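Local coordinates for protein 3-polyprenyl-4-hydroxybenzoate decarboxylase and related decarboxylases (Pelotomaculum thermopropionicum, PDB 6H6X) that binds prenylated FMN, manganese and potassium and, as the UbiD-class enzyme HmfF, interconverts 2-furoic acid and 2,5-furandicarboxylic acid by carboxylation and decarboxylation, at residues H3-W8 against G191-A195; K17-R22 against I41-E47; I111-M116 against V275-H280; A133-R139 against L184-I190; A236-I240 against H280-Y286. The protein carries 8 engineered substitutions. All blocks are in the same frame, centred on the assembly; numbering follows the deposited sequence.

How the contacts relate
Contacts 3, 4 and 5 belong to the cofactor-binding domain, and contact 4 runs straight into contact 1 along the chain. Contacts 1 and 5 touch directly, where R6 NE forms a salt bridge with E239 OE2 at 2.8 Å. Contact 4 joins contact 5 through backbone pairing of I190 with E239 and I240. Contacts 3 and 5 share H280. Contact 2 lies in the N-terminal domain, away from the cofactor and metal sites, and meets contact 5 where L45 packs on V285. The prenylated FMN is nearest to contact 4, about 7 Å from the side chain of A133. It is about 11 Å from the side chain of V192 in contact 1 and about 10 Å from that of Y286 in contact 5.

Contact 1 of 5, residues H3-W8 against G191-A195; sequences HSLREW and GVHPA
One face of the W8 indole is taken by the ring of P194. P194 CG sits 3.6 Å from the centroid of the five-membered ring of W8, only 3° off its normal. This is a CH-pi contact over the face. The H193 imidazole has P194 CD over one face and S4 O at its edge. It meets W8 at an oblique angle, with the planes 77° apart and H193 NE2 3.7 Å from W8 CE3.

A chi1 of -168° swings H193 CG away from the backbone N, which brings ND1 within 3.0 Å of A195 N. H193 is thus the N-cap of the helix that starts at P194. The bond restrains the rotation of the imidazole, and H3 O packs against H193 CB at 3.4 Å. S4 is the N-cap of the other helix, its OG accepting from E7 N at 3.1 Å. Beyond the caps, L5 CD2 rests on G191 CA at 3.8 Å. No hydrogen bond crosses the contact, so it holds by packing.

The two helix starts, of 5-14 and 194-199, are therefore set against each other. A70 of helix 64-70 touches W8, H193 and P194. W8 NE1 bonds to L60 O, and the W8 ring also meets F11 of its own helix.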
# COMPACT_ATOMS: atom_id res chain seq x y z
N HIS B 3 8.97 22.55 26.49
CA HIS B 3 7.94 21.75 25.77
C HIS B 3 6.92 22.61 25.04
O HIS B 3 5.69 22.50 25.18
CB HIS B 3 7.42 20.67 26.68
CG HIS B 3 8.53 19.83 27.21
ND1 HIS B 3 9.39 19.13 26.38
CD2 HIS B 3 9.03 19.69 28.46
CE1 HIS B 3 10.33 18.56 27.10
NE2 HIS B 3 10.14 18.88 28.37
N SER B 4 7.52 23.51 24.25
CA SER B 4 6.86 24.45 23.36
C SER B 4 7.00 23.93 21.95
O SER B 4 7.83 23.02 21.66
CB SER B 4 7.63 25.78 23.43
OG SER B 4 9.01 25.59 23.05
N LEU B 5 6.26 24.56 21.04
CA LEU B 5 6.47 24.32 19.64
C LEU B 5 7.94 24.51 19.25
O LEU B 5 8.51 23.67 18.53
CB LEU B 5 5.55 25.19 18.79
CG LEU B 5 5.81 25.06 17.27
CD1 LEU B 5 5.60 23.63 16.82
CD2 LEU B 5 4.95 26.00 16.46
N ARG B 6 8.57 25.59 19.72
CA ARG B 6 10.00 25.85 19.36
C ARG B 6 10.96 24.75 19.74
O ARG B 6 11.84 24.40 18.95
CB ARG B 6 10.51 27.18 19.90
CG ARG B 6 10.18 28.32 18.95
CD ARG B 6 10.16 29.60 19.68
NE ARG B 6 9.26 30.55 19.02
CZ ARG B 6 9.61 31.69 18.45
NH1 ARG B 6 8.65 32.47 17.95
NH2 ARG B 6 10.89 32.08 18.42
N GLU B 7 10.79 24.17 20.92
CA GLU B 7 11.61 23.01 21.25
C GLU B 7 11.30 21.81 20.34
O GLU B 7 12.23 21.16 19.85
CB GLU B 7 11.52 22.70 22.75
CG GLU B 7 12.42 23.70 23.51
CD GLU B 7 12.02 23.96 24.95
OE1 GLU B 7 11.81 22.95 25.67
OE2 GLU B 7 11.96 25.16 25.35
N TRP B 8 10.02 21.59 20.03
CA TRP B 8 9.67 20.52 19.13
C TRP B 8 10.32 20.75 17.78
O TRP B 8 10.85 19.83 17.22
CB TRP B 8 8.14 20.35 18.95
CG TRP B 8 7.84 19.22 18.05
CD1 TRP B 8 7.48 19.30 16.74
CD2 TRP B 8 7.97 17.85 18.35
NE1 TRP B 8 7.33 18.06 16.22
CE2 TRP B 8 7.64 17.14 17.18
CE3 TRP B 8 8.34 17.14 19.51
CZ2 TRP B 8 7.66 15.75 17.12
CZ3 TRP B 8 8.35 15.76 19.47
CH2 TRP B 8 8.02 15.07 18.27
N GLY B 191 0.09 26.94 17.82
CA GLY B 191 1.54 26.81 17.95
C GLY B 191 1.84 26.25 19.30
O GLY B 191 2.44 26.92 20.17
N VAL B 192 1.43 25.01 19.48
CA VAL B 192 1.71 24.28 20.70
C VAL B 192 2.43 22.99 20.40
O VAL B 192 2.57 22.54 19.26
CB VAL B 192 0.43 24.02 21.50
CG1 VAL B 192 -0.22 25.31 21.94
CG2 VAL B 192 -0.59 23.18 20.72
N HIS B 193 2.93 22.40 21.45
CA HIS B 193 3.60 21.14 21.35
C HIS B 193 2.61 20.08 20.84
O HIS B 193 1.46 20.10 21.24
CB HIS B 193 4.13 20.76 22.73
CG HIS B 193 5.07 19.61 22.70
ND1 HIS B 193 4.64 18.31 22.77
CD2 HIS B 193 6.42 19.56 22.61
CE1 HIS B 193 5.69 17.51 22.73
NE2 HIS B 193 6.78 18.24 22.64
N PRO B 194 3.06 19.14 20.00
CA PRO B 194 2.17 18.07 19.55
C PRO B 194 1.45 17.25 20.61
O PRO B 194 0.35 16.74 20.34
CB PRO B 194 3.09 17.15 18.76
CG PRO B 194 4.16 18.08 18.22
CD PRO B 194 4.38 19.07 19.33
N ALA B 195 2.04 17.09 21.79
CA ALA B 195 1.34 16.39 22.87
C ALA B 195 0.10 17.10 23.27
O ALA B 195 -0.88 16.46 23.67
CB ALA B 195 2.24 16.21 24.09

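Contact 2 of 5, residues K17-R22 against I41-E47; sequences KLKRVR and ICSLLFE
Strands 18-21 and 43-46 pair in parallel, with L18 beside S43 and V21 beside F46. Five backbone bonds run from one end to the other. S43 N gives to K17 O, and K19 N to S43 O. L45 N then gives to K19 O at 3.1 Å, and V21 N to L45 O at 2.9 Å. E47 N closes the ladder on V21 O.

The two strands, with helix 30-38 between them in sequence, form a beta-alpha-beta unit of the N-terminal domain. They lie in a mixed sheet, with 43-46 also paired to strand 56-58. On the face of K19, V21, L44 and F46, V21 and F46 lie side by side, V21 CB 3.9 Å from F46 CD1. F46 reaches I31 and L34 of helix 30-38. The second subunit packs Y446 on V21 and L443 on L44.

The other face carries L18, R20, S43 and L45. L18 has CG opposite its backbone N (chi1 179°), and its CD1 comes 3.4 Å from S43 OG. That hydroxyl bonds to T58 O. R20 runs out extended beside L45, whose CD2 lies over one face of the guanidinium. R20 NH1 meets E47 OE2 at 2.6 Å. The salt bridge is close, but its hydrogen bond is weak, with an N-H...O angle of 124°. R20 NE has a second acidic partner in E13.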
# COMPACT_ATOMS: atom_id res chain seq x y z
N LYS B 17 14.27 16.25 9.99
CA LYS B 17 12.85 16.12 9.61
C LYS B 17 12.13 17.47 9.61
O LYS B 17 10.90 17.54 9.63
CB LYS B 17 12.17 15.13 10.56
CG LYS B 17 12.87 13.78 10.60
CD LYS B 17 11.91 12.62 10.41
CE LYS B 17 12.65 11.36 10.02
NZ LYS B 17 11.73 10.19 9.98
N LEU B 18 12.90 18.54 9.56
CA LEU B 18 12.40 19.87 9.32
C LEU B 18 13.24 20.43 8.20
O LEU B 18 14.45 20.50 8.33
CB LEU B 18 12.56 20.75 10.56
CG LEU B 18 12.08 22.21 10.44
CD1 LEU B 18 10.56 22.29 10.41
CD2 LEU B 18 12.61 23.06 11.57
N LYS B 19 12.60 20.87 7.14
CA LYS B 19 13.27 21.54 6.06
C LYS B 19 12.66 22.90 5.96
O LYS B 19 11.47 23.07 6.17
CB LYS B 19 13.17 20.76 4.72
CG LYS B 19 13.67 19.30 4.85
CD LYS B 19 14.69 18.82 3.81
CE LYS B 19 14.05 18.25 2.54
NZ LYS B 19 13.34 16.93 2.66
N ARG B 20 13.48 23.89 5.67
CA ARG B 20 13.04 25.24 5.51
C ARG B 20 12.85 25.54 4.05
O ARG B 20 13.52 24.96 3.19
CB ARG B 20 14.09 26.16 6.13
CG ARG B 20 14.39 25.78 7.59
CD ARG B 20 15.63 26.49 8.07
NE ARG B 20 15.75 26.38 9.52
CZ ARG B 20 15.29 27.27 10.39
NH1 ARG B 20 14.64 28.38 10.01
NH2 ARG B 20 15.45 27.02 11.67
N VAL B 21 11.95 26.46 3.77
CA VAL B 21 11.68 26.92 2.45
C VAL B 21 11.85 28.44 2.48
O VAL B 21 10.92 29.20 2.91
CB VAL B 21 10.25 26.55 2.03
CG1 VAL B 21 9.91 27.15 0.68
CG2 VAL B 21 10.09 25.03 2.01
N ARG B 22 13.02 28.86 1.98
CA ARG B 22 13.44 30.27 1.95
C ARG B 22 12.82 31.05 0.80
O ARG B 22 12.72 32.27 0.89
CB ARG B 22 14.96 30.36 1.83
CG ARG B 22 15.78 29.60 2.84
CD ARG B 22 17.27 29.79 2.51
NE ARG B 22 18.19 29.61 3.65
CZ ARG B 22 19.51 29.34 3.57
NH1 ARG B 22 20.25 29.20 4.68
NH2 ARG B 22 20.11 29.19 2.39
N ILE B 41 6.90 12.82 5.23
CA ILE B 41 8.38 12.69 5.15
C ILE B 41 9.02 13.75 6.05
O ILE B 41 9.83 13.42 6.89
CB ILE B 41 8.99 12.62 3.71
CG1 ILE B 41 9.80 13.88 3.32
CG2 ILE B 41 7.93 12.23 2.68
CD1 ILE B 41 10.48 13.84 1.95
N CYS B 42 8.61 14.99 5.91
CA CYS B 42 9.12 16.03 6.77
C CYS B 42 8.21 17.24 6.95
O CYS B 42 7.38 17.54 6.12
CB CYS B 42 10.49 16.50 6.25
SG CYS B 42 10.32 17.49 4.74
N SER B 43 8.45 17.94 8.05
CA SER B 43 7.83 19.20 8.37
C SER B 43 8.45 20.26 7.50
O SER B 43 9.65 20.19 7.22
CB SER B 43 8.08 19.56 9.84
OG SER B 43 7.49 20.81 10.13
N LEU B 44 7.65 21.25 7.10
CA LEU B 44 8.13 22.36 6.34
C LEU B 44 7.87 23.68 7.07
O LEU B 44 6.73 23.97 7.51
CB LEU B 44 7.44 22.42 4.99
CG LEU B 44 7.65 21.31 3.99
CD1 LEU B 44 6.74 21.58 2.79
CD2 LEU B 44 9.09 21.28 3.56
N LEU B 45 8.92 24.49 7.15
CA LEU B 45 8.87 25.83 7.70
C LEU B 45 9.03 26.84 6.56
O LEU B 45 10.09 26.95 5.98
CB LEU B 45 9.97 25.96 8.76
CG LEU B 45 10.21 27.33 9.38
CD1 LEU B 45 8.99 27.97 9.98
CD2 LEU B 45 11.24 27.14 10.49
N PHE B 46 7.96 27.55 6.24
CA PHE B 46 7.95 28.54 5.19
C PHE B 46 8.41 29.92 5.69
O PHE B 46 7.58 30.69 6.26
CB PHE B 46 6.56 28.65 4.57
CG PHE B 46 6.09 27.37 3.90
CD1 PHE B 46 6.44 27.10 2.58
CD2 PHE B 46 5.28 26.46 4.57
CE1 PHE B 46 6.00 25.93 1.95
CE2 PHE B 46 4.83 25.30 3.95
CZ PHE B 46 5.18 25.04 2.63
N GLU B 47 9.69 30.23 5.44
CA GLU B 47 10.34 31.45 5.98
C GLU B 47 9.90 32.74 5.33
O GLU B 47 10.10 33.78 5.93
CB GLU B 47 11.86 31.36 5.94
CG GLU B 47 12.42 30.17 6.70
CD GLU B 47 13.89 30.31 7.09
OE1 GLU B 47 14.77 30.35 6.19
OE2 GLU B 47 14.19 30.32 8.32

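Contact 3 of 5, residues I111-M116 against V275-H280; sequences IDLLKM and VTAVTH
V275 meets two residues of 111-116 with its two methyls. V275 CG2 lies 3.8 Å from I111 CG2, and V275 CG1 lies 4.0 Å from L113 CD1. At T276 and A277 the partner is the far end of I111. I111 CD1 presses on the peptide linking them, 3.7 Å from A277 N. T276 and A277 both face E243 of the neighbouring strand 240-246, a classic beta bulge.

Strand 264-280 belongs to the antiparallel sheet of the cofactor-binding domain, and segment 111-116 lies against its 275-280 end. The short helix 113-116 has D112 as its N-cap, through a weak bond from K115 N to D112 OD1.

V278 is next and has contacts on both methyls. Its CG2 packs on L113 CD2 at 3.7 Å and also touches I111 CG2. V278 CG1 meets M116 CE tip to tip at 3.4 Å, closer than usual for two methyl carbons. The M116 chain is bent at its end (chi3 58°), which lets CE touch both V278 and H280. H280 CD2 lies 3.9 Å from M116 CE, and the methyl approaches the imidazole obliquely. H280 also touches C105 and I107 of strand 105-107.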
# COMPACT_ATOMS: atom_id res chain seq x y z
N ILE B 111 -8.27 45.22 15.49
CA ILE B 111 -7.81 43.86 15.29
C ILE B 111 -8.16 43.47 13.88
O ILE B 111 -9.34 43.49 13.52
CB ILE B 111 -8.50 42.88 16.24
CG1 ILE B 111 -8.10 43.14 17.70
CG2 ILE B 111 -8.16 41.44 15.85
CD1 ILE B 111 -9.04 42.52 18.71
N ASP B 112 -7.15 43.08 13.11
CA ASP B 112 -7.35 42.53 11.77
C ASP B 112 -6.55 41.23 11.60
O ASP B 112 -5.31 41.27 11.38
CB ASP B 112 -6.97 43.57 10.69
CG ASP B 112 -7.48 43.20 9.27
OD1 ASP B 112 -7.58 41.99 8.91
OD2 ASP B 112 -7.78 44.12 8.50
N LEU B 113 -7.26 40.09 11.68
CA LEU B 113 -6.58 38.77 11.73
C LEU B 113 -5.78 38.48 10.47
O LEU B 113 -4.59 38.14 10.55
CB LEU B 113 -7.56 37.64 12.01
CG LEU B 113 -8.19 37.58 13.41
CD1 LEU B 113 -9.15 36.41 13.43
CD2 LEU B 113 -7.16 37.43 14.53
N LEU B 114 -6.43 38.66 9.31
CA LEU B 114 -5.73 38.48 8.03
C LEU B 114 -4.54 39.40 7.78
O LEU B 114 -3.63 39.00 7.04
CB LEU B 114 -6.67 38.56 6.82
CG LEU B 114 -7.18 37.25 6.22
CD1 LEU B 114 -7.75 37.50 4.82
CD2 LEU B 114 -6.11 36.15 6.14
N LYS B 115 -4.54 40.60 8.35
CA LYS B 115 -3.36 41.47 8.26
C LYS B 115 -2.22 40.95 9.13
O LYS B 115 -1.06 41.03 8.72
CB LYS B 115 -3.66 42.93 8.64
CG LYS B 115 -4.32 43.77 7.53
CD LYS B 115 -3.64 45.13 7.31
CE LYS B 115 -3.78 46.07 8.51
NZ LYS B 115 -5.16 46.61 8.72
N MET B 116 -2.52 40.44 10.33
CA MET B 116 -1.46 39.99 11.24
C MET B 116 -0.88 38.63 10.89
O MET B 116 0.33 38.39 11.07
CB MET B 116 -1.98 39.89 12.66
CG MET B 116 -2.48 41.18 13.27
SD MET B 116 -3.31 40.83 14.82
CE MET B 116 -1.96 40.03 15.66
N VAL B 275 -13.78 38.26 17.91
CA VAL B 275 -12.49 38.25 18.59
C VAL B 275 -12.28 39.59 19.31
O VAL B 275 -12.47 40.66 18.71
CB VAL B 275 -11.31 37.75 17.71
CG1 VAL B 275 -11.74 37.35 16.32
CG2 VAL B 275 -10.09 38.67 17.68
N THR B 276 -11.91 39.48 20.59
CA THR B 276 -11.71 40.63 21.48
C THR B 276 -10.25 40.92 21.80
O THR B 276 -9.95 41.97 22.35
CB THR B 276 -12.50 40.45 22.77
OG1 THR B 276 -12.07 39.26 23.45
CG2 THR B 276 -14.00 40.32 22.45
N ALA B 277 -9.34 40.03 21.41
CA ALA B 277 -7.92 40.28 21.57
C ALA B 277 -7.08 39.18 20.93
O ALA B 277 -7.54 38.07 20.75
CB ALA B 277 -7.56 40.38 23.05
N VAL B 278 -5.83 39.51 20.66
CA VAL B 278 -4.86 38.63 20.12
C VAL B 278 -3.59 38.89 20.88
O VAL B 278 -3.21 40.01 20.98
CB VAL B 278 -4.56 38.94 18.63
CG1 VAL B 278 -3.37 38.12 18.13
CG2 VAL B 278 -5.78 38.69 17.76
N THR B 279 -2.91 37.85 21.37
CA THR B 279 -1.58 38.00 21.96
C THR B 279 -0.66 37.00 21.33
O THR B 279 -1.08 35.92 20.91
CB THR B 279 -1.56 37.82 23.53
OG1 THR B 279 -1.64 36.43 23.89
CG2 THR B 279 -2.74 38.53 24.19
N HIS B 280 0.61 37.35 21.26
CA HIS B 280 1.55 36.48 20.64
C HIS B 280 2.93 36.70 21.12
O HIS B 280 3.24 37.74 21.68
CB HIS B 280 1.46 36.54 19.09
CG HIS B 280 1.77 37.86 18.48
ND1 HIS B 280 3.06 38.29 18.21
CD2 HIS B 280 0.95 38.85 18.05
CE1 HIS B 280 3.00 39.50 17.66
NE2 HIS B 280 1.73 39.86 17.57

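Contact 4 of 5, residues A133-R139 against L184-I190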
# COMPACT_ATOMS: atom_id res chain seq x y z
N ALA B 133 -5.37 24.79 13.07
CA ALA B 133 -4.57 24.19 14.12
C ALA B 133 -4.69 24.83 15.50
O ALA B 133 -3.79 24.73 16.32
CB ALA B 133 -3.12 24.16 13.70
N ALA B 134 -5.82 25.45 15.76
CA ALA B 134 -6.04 26.16 17.00
C ALA B 134 -6.75 25.23 17.94
O ALA B 134 -7.78 24.67 17.59
CB ALA B 134 -6.91 27.38 16.79
N ILE B 135 -6.20 25.08 19.15
CA ILE B 135 -6.95 24.48 20.23
C ILE B 135 -7.91 25.51 20.81
O ILE B 135 -7.54 26.66 21.03
CB ILE B 135 -6.07 23.82 21.30
CG1 ILE B 135 -5.22 24.83 22.09
CG2 ILE B 135 -5.20 22.76 20.66
CD1 ILE B 135 -4.47 24.18 23.26
N LEU B 136 -9.15 25.12 21.03
CA LEU B 136 -10.21 25.99 21.51
C LEU B 136 -10.49 25.60 22.97
O LEU B 136 -10.95 24.50 23.22
CB LEU B 136 -11.47 25.82 20.69
CG LEU B 136 -12.56 26.87 20.92
CD1 LEU B 136 -13.42 26.99 19.67
CD2 LEU B 136 -13.41 26.58 22.14
N ILE B 137 -10.18 26.50 23.90
CA ILE B 137 -10.35 26.26 25.33
C ILE B 137 -11.61 27.03 25.76
O ILE B 137 -11.75 28.21 25.48
CB ILE B 137 -9.11 26.74 26.09
CG1 ILE B 137 -7.90 25.99 25.61
CG2 ILE B 137 -9.25 26.54 27.59
CD1 ILE B 137 -6.62 26.78 25.72
N ALA B 138 -12.51 26.34 26.44
CA ALA B 138 -13.71 26.97 27.00
C ALA B 138 -14.15 26.32 28.32
O ALA B 138 -13.71 25.20 28.68
CB ALA B 138 -14.83 26.91 25.99
N ARG B 139 -14.98 27.04 29.07
CA ARG B 139 -15.56 26.51 30.31
C ARG B 139 -17.08 26.39 30.24
O ARG B 139 -17.74 27.20 29.61
CB ARG B 139 -15.15 27.34 31.52
CG ARG B 139 -13.72 27.09 31.96
CD ARG B 139 -13.36 27.81 33.27
NE ARG B 139 -11.97 27.51 33.67
CZ ARG B 139 -11.58 26.45 34.39
NH1 ARG B 139 -12.44 25.57 34.87
NH2 ARG B 139 -10.29 26.26 34.66
N LEU B 184 -20.55 32.73 24.93
CA LEU B 184 -19.59 31.79 25.54
C LEU B 184 -18.18 32.29 25.28
O LEU B 184 -17.76 32.36 24.13
CB LEU B 184 -19.76 30.39 24.97
CG LEU B 184 -18.82 29.36 25.58
CD1 LEU B 184 -19.23 29.00 27.00
CD2 LEU B 184 -18.82 28.13 24.69
N GLU B 185 -17.47 32.63 26.35
CA GLU B 185 -16.08 33.07 26.26
C GLU B 185 -15.16 31.90 25.90
O GLU B 185 -15.32 30.81 26.43
CB GLU B 185 -15.62 33.65 27.61
CG GLU B 185 -16.32 34.94 28.00
CD GLU B 185 -15.71 35.61 29.23
OE1 GLU B 185 -14.97 34.97 30.02
OE2 GLU B 185 -16.00 36.82 29.42
N ILE B 186 -14.23 32.13 24.98
CA ILE B 186 -13.29 31.10 24.53
C ILE B 186 -11.94 31.68 24.33
O ILE B 186 -11.78 32.88 24.13
CB ILE B 186 -13.71 30.43 23.20
CG1 ILE B 186 -13.61 31.39 22.01
CG2 ILE B 186 -15.12 29.85 23.31
CD1 ILE B 186 -13.91 30.71 20.69
N ALA B 187 -10.95 30.80 24.33
CA ALA B 187 -9.65 31.14 23.81
C ALA B 187 -9.12 30.12 22.79
O ALA B 187 -9.37 28.92 22.91
CB ALA B 187 -8.69 31.30 24.97
N LEU B 188 -8.40 30.63 21.82
CA LEU B 188 -7.83 29.84 20.76
C LEU B 188 -6.34 29.92 20.86
O LEU B 188 -5.81 31.01 20.85
CB LEU B 188 -8.24 30.41 19.42
CG LEU B 188 -9.75 30.41 19.18
CD1 LEU B 188 -10.01 31.23 17.94
CD2 LEU B 188 -10.24 29.00 18.97
N ALA B 189 -5.65 28.79 20.98
CA ALA B 189 -4.17 28.81 20.97
C ALA B 189 -3.58 28.05 19.81
O ALA B 189 -3.99 26.95 19.56
CB ALA B 189 -3.68 28.22 22.26
N ILE B 190 -2.59 28.65 19.16
CA ILE B 190 -1.99 28.17 17.94
C ILE B 190 -0.50 28.07 18.16
O ILE B 190 0.11 28.99 18.67
CB ILE B 190 -2.27 29.11 16.78
CG1 ILE B 190 -3.77 29.21 16.49
CG2 ILE B 190 -1.56 28.64 15.52
CD1 ILE B 190 -4.13 30.36 15.55
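L136 holds CG trans to its main-chain nitrogen (chi1 -169°), and the isobutyl group lands between I186 and L188. L188 has CG anti to its carbonyl carbon (chi1 -62°), which puts CD2 3.7 Å from L136 CG. On the other side, L136 CD2 lies 3.9 Å from I186 CG2. Toward the two ends of the same face, A134 CB touches I190 CG1 at 3.6 Å and A138 CB touches I186 CG2.

The opposite face carries I135, I137, A187 and A189. Here I135 CG1 packs on A189 CB at 3.7 Å. The small alanines on strand 184-190 alternate with large residues.

The strands run antiparallel. I135 and A189 form a hydrogen-bonded pair, with A189 N 2.8 Å from I135 O and a second bond from I135 N to A189 O. I137 and A187 repeat this. Their closer bond, I137 N to A187 O, is 2.7 Å long and nearly straight at 171°. L136 and L188 are the non-hydrogen-bonded pair between them.

Both strands sit inside the sheet. Strand 146-157 flanks 133-139, pairing A138 with the cofactor and manganese ligand N147, while strand 240-246 flanks 184-190. L170 of helix 169-179 covers L136, A138 and L184. P235 of strand 233-235 lies on I137 and A189.

Contact 5 of 5, residues A236-I240 against H280-Y286; sequences AGAEI and HRRQPVY
R281 gives most of the hydrogen bonds to 236-240. R281 NH2 reaches G237 O at 2.9 Å. That oxygen lies in the guanidinium plane, and the N-H...O angle is 167°. R281 NE adds two weak bonds, to G237 O and A238 O. The backbone R281 N gives to E239 O at 3.0 Å. In the other direction E239 reaches out, and its OE1 accepts from V285 N at 2.8 Å. This donor stands above the carboxylate plane. The bend in E239 (chi2 -72°) folds the chain back so that the carboxylate lies by R281 and V285.

The charged contact is of a different kind. E239 OE2 lies over one face of the R281 guanidinium, 3.5 Å from NE, with the two planes 14° apart. No N-H points at the oxygen, so the pair interacts by charge alone. The same OE2 has a second partner in R6, and two arginines thus share this buried carboxylate. Their charges would be expected to favour its ionised form.

The apolar part is I240. Its CG1 packs on P284 CB at 4.0 Å, and its CD1 touches Y286 CD2 at 4.1 Å.

I240 and H280 form an antiparallel non-hydrogen-bonded pair, where strands 240-246 and 264-280 meet. E239 and I240 both face I190, which makes a classic beta bulge at the start of strand 240-246, in the sheet of the cofactor-binding domain.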
# COMPACT_ATOMS: atom_id res chain seq x y z
N ALA B 236 1.05 29.11 28.30
CA ALA B 236 1.96 30.27 28.42
C ALA B 236 2.94 30.33 27.28
O ALA B 236 3.29 31.43 26.80
CB ALA B 236 2.75 30.20 29.75
N GLY B 237 3.41 29.16 26.86
CA GLY B 237 4.37 29.04 25.78
C GLY B 237 3.80 29.00 24.35
O GLY B 237 4.55 28.80 23.45
N ALA B 238 2.50 29.20 24.15
CA ALA B 238 1.92 29.16 22.80
C ALA B 238 2.53 30.26 21.92
O ALA B 238 3.11 31.16 22.43
CB ALA B 238 0.40 29.30 22.84
N GLU B 239 2.38 30.16 20.60
CA GLU B 239 2.90 31.18 19.68
C GLU B 239 1.92 32.29 19.58
O GLU B 239 2.29 33.44 19.59
CB GLU B 239 3.18 30.57 18.28
CG GLU B 239 4.31 29.56 18.25
CD GLU B 239 5.72 30.21 18.42
OE1 GLU B 239 5.92 31.32 17.92
OE2 GLU B 239 6.64 29.61 19.01
N ILE B 240 0.63 31.94 19.47
CA ILE B 240 -0.42 32.90 19.26
C ILE B 240 -1.67 32.49 20.04
O ILE B 240 -2.00 31.31 20.07
CB ILE B 240 -0.80 32.96 17.75
CG1 ILE B 240 0.35 33.50 16.88
CG2 ILE B 240 -2.00 33.84 17.51
CD1 ILE B 240 0.55 32.81 15.56
N HIS B 280 0.61 37.35 21.26
CA HIS B 280 1.55 36.48 20.64
C HIS B 280 2.93 36.70 21.12
O HIS B 280 3.24 37.74 21.68
CB HIS B 280 1.46 36.54 19.09
CG HIS B 280 1.77 37.86 18.48
ND1 HIS B 280 3.06 38.29 18.21
CD2 HIS B 280 0.95 38.85 18.05
CE1 HIS B 280 3.00 39.50 17.66
NE2 HIS B 280 1.73 39.86 17.57
N ARG B 281 3.77 35.69 20.92
CA ARG B 281 5.19 35.88 21.01
C ARG B 281 5.68 36.94 20.01
O ARG B 281 5.12 37.16 18.89
CB ARG B 281 5.93 34.61 20.66
CG ARG B 281 5.89 33.53 21.70
CD ARG B 281 6.68 32.37 21.22
NE ARG B 281 6.59 31.26 22.11
CZ ARG B 281 7.60 30.72 22.82
NH1 ARG B 281 8.84 31.19 22.77
NH2 ARG B 281 7.36 29.68 23.62
N ARG B 282 6.78 37.55 20.44
CA ARG B 282 7.58 38.37 19.57
C ARG B 282 8.05 37.46 18.45
O ARG B 282 8.66 36.40 18.71
CB ARG B 282 8.80 38.93 20.35
CG ARG B 282 9.71 39.90 19.58
CD ARG B 282 10.63 40.68 20.52
NE ARG B 282 9.85 41.49 21.48
CZ ARG B 282 9.64 41.21 22.78
NH1 ARG B 282 10.15 40.12 23.38
NH2 ARG B 282 8.88 42.05 23.49
N GLN B 283 7.73 37.86 17.23
CA GLN B 283 8.12 37.11 16.03
C GLN B 283 7.58 35.67 16.08
O GLN B 283 8.34 34.70 16.16
CB GLN B 283 9.65 37.20 15.79
CG GLN B 283 10.13 38.63 15.48
CD GLN B 283 11.45 38.68 14.71
OE1 GLN B 283 12.26 37.74 14.75
NE2 GLN B 283 11.67 39.79 13.99
N PRO B 284 6.24 35.54 16.09
CA PRO B 284 5.62 34.21 16.22
C PRO B 284 5.77 33.31 14.98
O PRO B 284 5.99 33.80 13.87
CB PRO B 284 4.16 34.55 16.42
CG PRO B 284 3.94 35.81 15.69
CD PRO B 284 5.25 36.58 15.75
N VAL B 285 5.63 32.01 15.18
CA VAL B 285 5.47 31.03 14.10
C VAL B 285 4.02 30.60 14.02
O VAL B 285 3.47 30.17 15.01
CB VAL B 285 6.33 29.79 14.33
CG1 VAL B 285 6.38 28.95 13.09
CG2 VAL B 285 7.73 30.20 14.74
N TYR B 286 3.41 30.71 12.84
CA TYR B 286 2.05 30.29 12.63
C TYR B 286 2.05 28.79 12.19
O TYR B 286 2.77 28.43 11.27
CB TYR B 286 1.37 31.17 11.62
CG TYR B 286 -0.09 30.80 11.41
CD1 TYR B 286 -0.46 29.78 10.53
CD2 TYR B 286 -1.12 31.43 12.11
CE1 TYR B 286 -1.78 29.41 10.37
CE2 TYR B 286 -2.44 31.07 11.93
CZ TYR B 286 -2.74 30.05 11.06
OH TYR B 286 -4.06 29.68 10.87